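Local atomic coordinates of forkhead-associated 1 (Saccharomyces cerevisiae, PDB entry 6C4U), a protein that is an engineered forkhead-associated domain made to bind a phosphothreonine-containing peptide of the human transcription factor c-Myc. Residues 104-108 with 109-113. Sequence-based numbering, arbitrary orientation.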
ATOM      1  N   VAL F 104      -2.034   6.958  -7.646  1.00 93.45           N
ATOM      2  CA  VAL F 104      -0.896   6.865  -8.584  1.00 98.63           C
ATOM      3  C   VAL F 104      -1.346   7.338  -9.961  1.00102.29           C
ATOM      4  O   VAL F 104      -2.514   7.314 -10.269  1.00101.34           O
ATOM      5  CB  VAL F 104      -0.316   5.430  -8.660  1.00 96.64           C
ATOM      6  CG1 VAL F 104       0.104   4.964  -7.280  1.00102.04           C
ATOM      7  CG2 VAL F 104      -1.302   4.441  -9.258  1.00 94.49           C
ATOM      8  N   ARG F 105      -0.424   7.746 -10.809  1.00115.13           N
ATOM      9  CA  ARG F 105      -0.791   8.214 -12.161  1.00111.68           C
ATOM     10  C   ARG F 105      -0.746   7.075 -13.166  1.00112.58           C
ATOM     11  O   ARG F 105       0.076   6.140 -13.032  1.00119.21           O
ATOM     12  CB  ARG F 105       0.149   9.301 -12.599  1.00116.09           C
ATOM     13  CG  ARG F 105       0.053  10.562 -11.747  1.00127.44           C
ATOM     14  CD  ARG F 105       1.396  11.261 -11.523  1.00144.44           C
ATOM     15  NE  ARG F 105       1.976  11.794 -12.756  1.00160.10           N
ATOM     16  CZ  ARG F 105       3.268  12.014 -12.989  1.00168.79           C
ATOM     17  NH1 ARG F 105       4.192  11.784 -12.048  1.00188.24           N
ATOM     18  NH2 ARG F 105       3.651  12.465 -14.180  1.00156.26           N
ATOM     19  N   THR F 106      -1.663   7.132 -14.129  1.00118.45           N
ATOM     20  CA  THR F 106      -1.880   6.081 -15.144  1.00124.33           C
ATOM     21  C   THR F 106      -1.635   6.612 -16.562  1.00132.15           C
ATOM     22  O   THR F 106      -0.991   5.947 -17.385  1.00124.99           O
ATOM     23  CB  THR F 106      -3.318   5.547 -15.043  1.00121.48           C
ATOM     24  OG1 THR F 106      -4.177   6.593 -14.576  1.00107.26           O
ATOM     25  CG2 THR F 106      -3.398   4.381 -14.039  1.00122.54           C
ATOM     26  N   ASP F 107      -2.178   7.787 -16.869  1.00152.18           N
ATOM     27  CA  ASP F 107      -1.919   8.469 -18.149  1.00160.90           C
ATOM     28  C   ASP F 107      -1.046   9.709 -17.945  1.00158.21           C
ATOM     29  O   ASP F 107      -1.049  10.319 -16.860  1.00145.94           O
ATOM     30  CB  ASP F 107      -3.220   8.973 -18.825  1.00176.17           C
ATOM     31  CG  ASP F 107      -4.192   7.862 -19.175  1.00184.70           C
ATOM     32  OD1 ASP F 107      -3.764   6.723 -19.466  1.00195.08           O
ATOM     33  OD2 ASP F 107      -5.408   8.159 -19.176  1.00179.69           O
ATOM     34  N   PRO F 108      -0.374  10.165 -19.027  1.00156.30           N
ATOM     35  CA  PRO F 108       0.135  11.554 -19.045  1.00150.72           C
ATOM     36  C   PRO F 108      -0.982  12.636 -19.025  1.00145.67           C
ATOM     37  O   PRO F 108      -0.738  13.747 -18.560  1.00117.98           O
ATOM     38  CB  PRO F 108       0.960  11.619 -20.332  1.00143.35           C
ATOM     39  CG  PRO F 108       0.457  10.516 -21.194  1.00143.93           C
ATOM     40  CD  PRO F 108      -0.175   9.475 -20.319  1.00140.31           C
ATOM     41  N   THR F 109      -2.180  12.290 -19.519  1.00148.48           N
ATOM     42  CA  THR F 109      -3.406  13.116 -19.433  1.00149.27           C
ATOM     43  C   THR F 109      -3.845  13.484 -17.998  1.00155.08           C
ATOM     44  O   THR F 109      -4.614  14.430 -17.813  1.00127.68           O
ATOM     45  CB  THR F 109      -4.621  12.428 -20.132  1.00145.06           C
ATOM     46  OG1 THR F 109      -5.059  11.306 -19.365  1.00137.03           O
ATOM     47  CG2 THR F 109      -4.299  12.003 -21.573  1.00144.82           C
ATOM     48  N   GLY F 110      -3.374  12.737 -17.006  1.00163.21           N
ATOM     49  CA  GLY F 110      -3.628  13.056 -15.607  1.00148.50           C
ATOM     50  C   GLY F 110      -4.859  12.340 -15.108  1.00133.48           C
ATOM     51  O   GLY F 110      -5.544  12.832 -14.213  1.00111.01           O
ATOM     52  N   THR F 111      -5.161  11.183 -15.697  1.00125.79           N
ATOM     53  CA  THR F 111      -6.053  10.223 -15.049  1.00128.97           C
ATOM     54  C   THR F 111      -5.217   9.463 -14.010  1.00124.57           C
ATOM     55  O   THR F 111      -3.980   9.503 -13.998  1.00110.33           O
ATOM     56  CB  THR F 111      -6.764   9.252 -16.027  1.00135.64           C
ATOM     57  OG1 THR F 111      -5.837   8.298 -16.537  1.00113.73           O
ATOM     58  CG2 THR F 111      -7.441   9.999 -17.188  1.00155.64           C
ATOM     59  N   ILE F 112      -5.930   8.772 -13.147  1.00114.17           N
ATOM     60  CA  ILE F 112      -5.399   8.329 -11.854  1.00102.07           C
ATOM     61  C   ILE F 112      -5.961   6.956 -11.504  1.00105.07           C
ATOM     62  O   ILE F 112      -7.045   6.560 -11.955  1.00129.36           O
ATOM     63  CB  ILE F 112      -5.659   9.376 -10.722  1.00 91.93           C
ATOM     64  CG1 ILE F 112      -7.137   9.424 -10.221  1.00 92.67           C
ATOM     65  CG2 ILE F 112      -5.041  10.725 -11.100  1.00 89.02           C
ATOM     66  CD1 ILE F 112      -7.388  10.424  -9.132  1.00 90.82           C
ATOM     67  N   LEU F 113      -5.233   6.232 -10.658  1.00100.71           N
ATOM     68  CA  LEU F 113      -5.763   5.066  -9.951  1.00 98.33           C
ATOM     69  C   LEU F 113      -5.733   5.416  -8.448  1.00 97.89           C
ATOM     70  O   LEU F 113      -4.784   6.038  -7.963  1.00 88.89           O
ATOM     71  CB  LEU F 113      -4.917   3.864 -10.287  1.00 96.56           C
ATOM     72  CG  LEU F 113      -5.236   2.537  -9.541  1.00102.55           C
ATOM     73  CD1 LEU F 113      -6.711   2.158  -9.413  1.00105.09           C
ATOM     74  CD2 LEU F 113      -4.473   1.391 -10.190  1.00116.82           C
TER
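V104 and L113 form an antiparallel hydrogen-bonded pair, with V104 N to L113 O at 2.9 Å and L113 N to V104 O at 3.0 Å, both nearly straight. R105 and I112 follow as the non-hydrogen-bonded pair, and a type I turn from D107 to G110 reverses the chain. Beyond the strands the backbone grip slackens: T106 N to T111 O (3.3 Å) and G110 N to D107 O (3.4 Å) are weak bonds. The V104 and L113 side chains run side by side on one face, CG2 of V104 3.8 Å from CB of L113, while R105 and I112 take the other face, where R105 packs on an apolar side chain of the bound peptide. The loop joins strands 101-105 and 112-119 as a beta hairpin of the antiparallel sheet. T106 OG1 donates to T111 OG1 (3.1 Å). T111 OG1 in turn donates a hydrogen bond to D107 OD2 (2.7 Å), meeting it from above the carboxylate plane, 71° out of it. That reach follows from chi1 of 72° at T111, which sets OG1 between its backbone N and carbonyl carbon. T109 OG1, 3.2 Å from D107 OD2, adds a weak second bond. An alanine in place of D107 would probably leave the T111 hydroxyl without its acceptor and T109 OG1 without its weak one, so that the T109 hydroxyl at least could turn more freely. G110 closes the turn with a positive phi, a conformation that glycine adopts readily. The chemistry implies a hairpin loop probably steadied, beyond the strand pairing, by a short chain of hydroxyl bonds from T106 through T111 to D107 OD2, with T109 joining it weakly.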